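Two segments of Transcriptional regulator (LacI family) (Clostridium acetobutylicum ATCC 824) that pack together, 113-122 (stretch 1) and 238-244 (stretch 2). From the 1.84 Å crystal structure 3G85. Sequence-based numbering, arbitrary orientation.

Stretch 1 (113-122) KMGEKASLLF
Stretch 2 (238-244) VTIVDIP

Stretch 1 is helical throughout, a piece of a longer helix that extends beyond it at both ends, and its phi/psi values stay close to -60/-40. The i to i+4 hydrogen bonds that define it run from K117 N to K113 O (2.9 Å) through L121 N to K117 O (3.1 Å); the last, F122 N to A118 O, is weak at 3.4 Å. Stretch 2 is extended, with strand geometry through D242 (I240 at -129/156, V241 at -109/112, D242 at -95/139), and it leaves the strand at I243 (-86/115) to reach P244 (-78/67), the N-cap position of a following helix. Helix and strand run nearly antiparallel, their N-to-C directions at 157° and their axes 8.7 Å apart at closest approach. The register is set by M114 and V241, whose CA atoms lie 6.1 Å apart.

No hydrogen bond links the stretches. The 308 Å² they bury, both sides summed, rests on packing, and two residues dominate it: V241 with 96 Å² covered and M114, a selenomethionine, with 94 Å².

V241 is the centre of the strand's contribution. Its CA-to-CB bond points toward the helix, and with chi1 at -168° (t) both methyls face the helix: V241 CG1 and CG2 lie 3.8 and 3.9 Å from M114 O, CG1 is also 3.8 Å from M114 CB and 4.3 Å from K117 CD, and CG2 is 4.2 Å from A118 CB. The short, branched side chain thus fills the space between strand and helix without needing a long reach. A118 contributes a single methyl, set sideways to the strand, and its backbone N lies 4.1 Å from V241 CG2.

M114 supplies the reach that valine lacks. It also points toward the strand, and its m, t, p rotamer (chi1 -67°, chi2 -179°, chi3 74°) extends the chain through SE and then turns the terminal methyl. CE consequently lies against the strand backbone, 3.1 Å from V241 O, 3.3 Å from D242 O and 3.6 Å from I243 N. These are close contacts of a methyl with polar backbone atoms. The same CE meets I243 CG1 at 3.7 Å, an apolar contact with an atom that chi1 of I243 (-56°, m) places; chi2 (-179°, t) sets CD1. A long unbranched side chain suits this position because it can follow the strand past V241 toward I243.

Alternation along the strand explains the remaining pattern. T239 and V241 point toward the helix; D242 points away, and its carboxylate oxygens are hydrogen-bonded elsewhere in the structure. T239 (chi1 -72°, m) offers its methyl, with CG2 3.8 Å from CD1 of L121 (chi1 -177°, chi2 157°, both t), while its OG1 is hydrogen-bonded elsewhere. On the helix, M114, K117 and L121 all point toward the strand, spaced three and four residues apart as one helical face requires. K117 uses its aliphatic portion at V241, leaving NZ to bond elsewhere.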

ATOM      1  N   LYS A 113     -11.365   0.961   5.062  1.00 22.58           N
ATOM      2  CA  LYS A 113     -12.367   1.012   4.001  1.00 23.51           C
ATOM      3  C   LYS A 113     -11.950   0.299   2.717  1.00 22.97           C
ATOM      4  O   LYS A 113     -12.807  -0.176   1.994  1.00 24.06           O
ATOM      5  CB  LYS A 113     -12.832   2.432   3.650  1.00 22.70           C
ATOM      6  CG  LYS A 113     -13.694   3.098   4.733  1.00 26.83           C
ATOM      7  CD  LYS A 113     -14.206   4.436   4.207  1.00 28.64           C
ATOM      8  CE  LYS A 113     -15.183   5.084   5.203  1.00 34.41           C
ATOM      9  NZ  LYS A 113     -14.444   5.511   6.435  1.00 37.07           N
HETATM   10  N   MSE A 114     -10.654   0.256   2.401  1.00 22.78           N
HETATM   11  CA  MSE A 114     -10.222  -0.558   1.257  1.00 24.36           C
HETATM   12  C   MSE A 114     -10.555  -2.045   1.420  1.00 23.08           C
HETATM   13  O   MSE A 114     -11.096  -2.669   0.496  1.00 22.16           O
HETATM   14  CB  MSE A 114      -8.713  -0.399   1.029  1.00 23.07           C
HETATM   15  CG  MSE A 114      -8.347   1.030   0.568  1.00 24.57           C
HETATM   16 SE   MSE A 114      -6.427   1.153   0.279  1.00 32.76          SE
HETATM   17  CE  MSE A 114      -6.294   0.142  -1.393  1.00 21.63           C
ATOM     18  N   GLY A 115     -10.200  -2.614   2.575  1.00 22.40           N
ATOM     19  CA  GLY A 115     -10.568  -4.015   2.877  1.00 24.40           C
ATOM     20  C   GLY A 115     -12.073  -4.203   2.819  1.00 24.67           C
ATOM     21  O   GLY A 115     -12.603  -5.184   2.267  1.00 24.51           O
ATOM     22  N   GLU A 116     -12.775  -3.253   3.422  1.00 25.68           N
ATOM     23  CA  GLU A 116     -14.230  -3.258   3.378  1.00 26.02           C
ATOM     24  C   GLU A 116     -14.799  -3.302   1.955  1.00 25.75           C
ATOM     25  O   GLU A 116     -15.702  -4.091   1.682  1.00 25.12           O
ATOM     26  CB  GLU A 116     -14.751  -2.050   4.150  1.00 25.91           C
ATOM     27  CG  GLU A 116     -16.268  -1.925   4.252  1.00 27.06           C
ATOM     28  CD  GLU A 116     -16.648  -0.711   5.092  1.00 30.30           C
ATOM     29  OE1 GLU A 116     -16.278   0.423   4.716  1.00 34.08           O
ATOM     30  OE2 GLU A 116     -17.300  -0.899   6.141  1.00 36.36           O
ATOM     31  N   LYS A 117     -14.302  -2.467   1.036  1.00 24.15           N
ATOM     32  CA  LYS A 117     -14.767  -2.539  -0.348  1.00 24.16           C
ATOM     33  C   LYS A 117     -14.544  -3.911  -0.982  1.00 23.94           C
ATOM     34  O   LYS A 117     -15.371  -4.342  -1.779  1.00 23.23           O
ATOM     35  CB  LYS A 117     -14.085  -1.487  -1.244  1.00 24.32           C
ATOM     36  CG  LYS A 117     -14.332  -0.038  -0.874  1.00 26.86           C
ATOM     37  CD  LYS A 117     -13.751   0.910  -1.953  1.00 25.03           C
ATOM     38  CE  LYS A 117     -13.657   2.326  -1.363  1.00 26.50           C
ATOM     39  NZ  LYS A 117     -13.149   3.322  -2.346  1.00 25.06           N
ATOM     40  N   ALA A 118     -13.403  -4.557  -0.699  1.00 22.95           N
ATOM     41  CA  ALA A 118     -13.136  -5.892  -1.263  1.00 24.83           C
ATOM     42  C   ALA A 118     -14.191  -6.875  -0.737  1.00 25.24           C
ATOM     43  O   ALA A 118     -14.801  -7.615  -1.513  1.00 26.56           O
ATOM     44  CB  ALA A 118     -11.738  -6.355  -0.915  1.00 23.54           C
ATOM     45  N   SER A 119     -14.436  -6.833   0.567  1.00 26.15           N
ATOM     46  CA  SER A 119     -15.476  -7.669   1.174  1.00 27.56           C
ATOM     47  C   SER A 119     -16.874  -7.433   0.618  1.00 27.68           C
ATOM     48  O   SER A 119     -17.585  -8.394   0.287  1.00 27.73           O
ATOM     49  CB  SER A 119     -15.502  -7.501   2.681  1.00 28.05           C
ATOM     50  OG  SER A 119     -16.486  -8.391   3.201  1.00 27.85           O
ATOM     51  N   LEU A 120     -17.269  -6.163   0.509  1.00 28.06           N
ATOM     52  CA  LEU A 120     -18.601  -5.825  -0.012  1.00 28.48           C
ATOM     53  C   LEU A 120     -18.806  -6.243  -1.459  1.00 29.14           C
ATOM     54  O   LEU A 120     -19.936  -6.511  -1.870  1.00 29.89           O
ATOM     55  CB  LEU A 120     -18.930  -4.331   0.215  1.00 28.18           C
ATOM     56  CG  LEU A 120     -19.051  -3.939   1.703  1.00 29.81           C
ATOM     57  CD1 LEU A 120     -19.182  -2.425   1.917  1.00 28.61           C
ATOM     58  CD2 LEU A 120     -20.178  -4.702   2.442  1.00 30.69           C
ATOM     59  N   LEU A 121     -17.733  -6.308  -2.250  1.00 28.67           N
ATOM     60  CA  LEU A 121     -17.860  -6.807  -3.619  1.00 28.76           C
ATOM     61  C   LEU A 121     -18.276  -8.286  -3.571  1.00 29.21           C
ATOM     62  O   LEU A 121     -19.147  -8.735  -4.338  1.00 30.00           O
ATOM     63  CB  LEU A 121     -16.531  -6.639  -4.396  1.00 28.77           C
ATOM     64  CG  LEU A 121     -16.514  -7.052  -5.882  1.00 29.14           C
ATOM     65  CD1 LEU A 121     -15.436  -6.389  -6.668  1.00 27.99           C
ATOM     66  CD2 LEU A 121     -16.391  -8.555  -6.072  1.00 32.67           C
ATOM     67  N   PHE A 122     -17.631  -9.048  -2.692  1.00 29.63           N
ATOM     68  CA  PHE A 122     -17.984 -10.462  -2.497  1.00 29.95           C
ATOM     69  C   PHE A 122     -19.407 -10.599  -1.912  1.00 31.59           C
ATOM     70  O   PHE A 122     -20.173 -11.473  -2.346  1.00 31.77           O
ATOM     71  CB  PHE A 122     -16.977 -11.157  -1.567  1.00 29.02           C
ATOM     72  CG  PHE A 122     -15.581 -11.323  -2.181  1.00 28.75           C
ATOM     73  CD1 PHE A 122     -15.435 -11.593  -3.541  1.00 28.43           C
ATOM     74  CD2 PHE A 122     -14.433 -11.224  -1.388  1.00 27.64           C
ATOM     75  CE1 PHE A 122     -14.154 -11.754  -4.115  1.00 28.54           C
ATOM     76  CE2 PHE A 122     -13.159 -11.417  -1.950  1.00 29.37           C
ATOM     77  CZ  PHE A 122     -13.036 -11.689  -3.319  1.00 27.64           C
ATOM     78  N   VAL A 238      -7.490  -8.503 -13.189  1.00 25.23           N
ATOM     79  CA  VAL A 238      -7.758  -8.670 -11.771  1.00 24.04           C
ATOM     80  C   VAL A 238      -8.367  -7.387 -11.219  1.00 23.70           C
ATOM     81  O   VAL A 238      -7.807  -6.276 -11.364  1.00 21.77           O
ATOM     82  CB  VAL A 238      -6.434  -8.936 -11.019  1.00 24.61           C
ATOM     83  CG1 VAL A 238      -6.653  -9.079  -9.458  1.00 25.82           C
ATOM     84  CG2 VAL A 238      -5.758 -10.146 -11.583  1.00 27.41           C
ATOM     85  N   THR A 239      -9.514  -7.551 -10.561  1.00 22.77           N
ATOM     86  CA  THR A 239     -10.126  -6.449  -9.840  1.00 23.02           C
ATOM     87  C   THR A 239      -9.285  -6.058  -8.645  1.00 21.82           C
ATOM     88  O   THR A 239      -8.826  -6.916  -7.893  1.00 22.13           O
ATOM     89  CB  THR A 239     -11.545  -6.809  -9.394  1.00 22.72           C
ATOM     90  OG1 THR A 239     -12.369  -6.819 -10.563  1.00 25.24           O
ATOM     91  CG2 THR A 239     -12.079  -5.776  -8.369  1.00 23.96           C
ATOM     92  N   ILE A 240      -9.075  -4.761  -8.500  1.00 21.12           N
ATOM     93  CA  ILE A 240      -8.280  -4.248  -7.391  1.00 20.78           C
ATOM     94  C   ILE A 240      -8.926  -3.124  -6.584  1.00 20.90           C
ATOM     95  O   ILE A 240      -9.796  -2.384  -7.063  1.00 22.52           O
ATOM     96  CB  ILE A 240      -6.900  -3.716  -7.867  1.00 20.18           C
ATOM     97  CG1 ILE A 240      -7.092  -2.457  -8.769  1.00 20.24           C
ATOM     98  CG2 ILE A 240      -6.076  -4.816  -8.558  1.00 21.90           C
ATOM     99  CD1 ILE A 240      -5.739  -1.789  -9.190  1.00 20.65           C
ATOM    100  N   VAL A 241      -8.473  -3.001  -5.346  1.00 20.90           N
ATOM    101  CA  VAL A 241      -8.727  -1.817  -4.555  1.00 20.90           C
ATOM    102  C   VAL A 241      -7.340  -1.137  -4.471  1.00 21.20           C
ATOM    103  O   VAL A 241      -6.382  -1.699  -3.920  1.00 20.80           O
ATOM    104  CB  VAL A 241      -9.326  -2.111  -3.161  1.00 20.09           C
ATOM    105  CG1 VAL A 241      -9.806  -0.768  -2.574  1.00 20.88           C
ATOM    106  CG2 VAL A 241     -10.505  -3.126  -3.285  1.00 21.93           C
ATOM    107  N   ASP A 242      -7.219   0.016  -5.111  1.00 21.44           N
ATOM    108  CA  ASP A 242      -5.896   0.561  -5.410  1.00 20.73           C
ATOM    109  C   ASP A 242      -5.461   1.537  -4.357  1.00 20.60           C
ATOM    110  O   ASP A 242      -6.263   2.349  -3.866  1.00 20.47           O
ATOM    111  CB  ASP A 242      -5.895   1.254  -6.788  1.00 21.65           C
ATOM    112  CG  ASP A 242      -4.504   1.621  -7.262  1.00 22.13           C
ATOM    113  OD1 ASP A 242      -3.587   0.772  -7.179  1.00 21.56           O
ATOM    114  OD2 ASP A 242      -4.319   2.774  -7.742  1.00 24.08           O
ATOM    115  N   ILE A 243      -4.191   1.455  -3.992  1.00 19.90           N
ATOM    116  CA  ILE A 243      -3.586   2.517  -3.193  1.00 19.93           C
ATOM    117  C   ILE A 243      -3.116   3.556  -4.234  1.00 19.08           C
ATOM    118  O   ILE A 243      -2.232   3.258  -4.987  1.00 18.03           O
ATOM    119  CB  ILE A 243      -2.374   2.039  -2.434  1.00 20.84           C
ATOM    120  CG1 ILE A 243      -2.711   0.849  -1.543  1.00 19.75           C
ATOM    121  CG2 ILE A 243      -1.846   3.171  -1.536  1.00 19.50           C
ATOM    122  CD1 ILE A 243      -1.500   0.351  -0.723  1.00 22.49           C
ATOM    123  N   PRO A 244      -3.702   4.766  -4.241  1.00 18.77           N
ATOM    124  CA  PRO A 244      -3.441   5.792  -5.281  1.00 19.33           C
ATOM    125  C   PRO A 244      -2.104   6.516  -5.059  1.00 19.21           C
ATOM    126  O   PRO A 244      -2.047   7.732  -4.780  1.00 18.16           O
ATOM    127  CB  PRO A 244      -4.672   6.704  -5.195  1.00 18.26           C
ATOM    128  CG  PRO A 244      -5.080   6.615  -3.668  1.00 18.81           C
ATOM    129  CD  PRO A 244      -4.675   5.208  -3.213  1.00 19.31           C
TER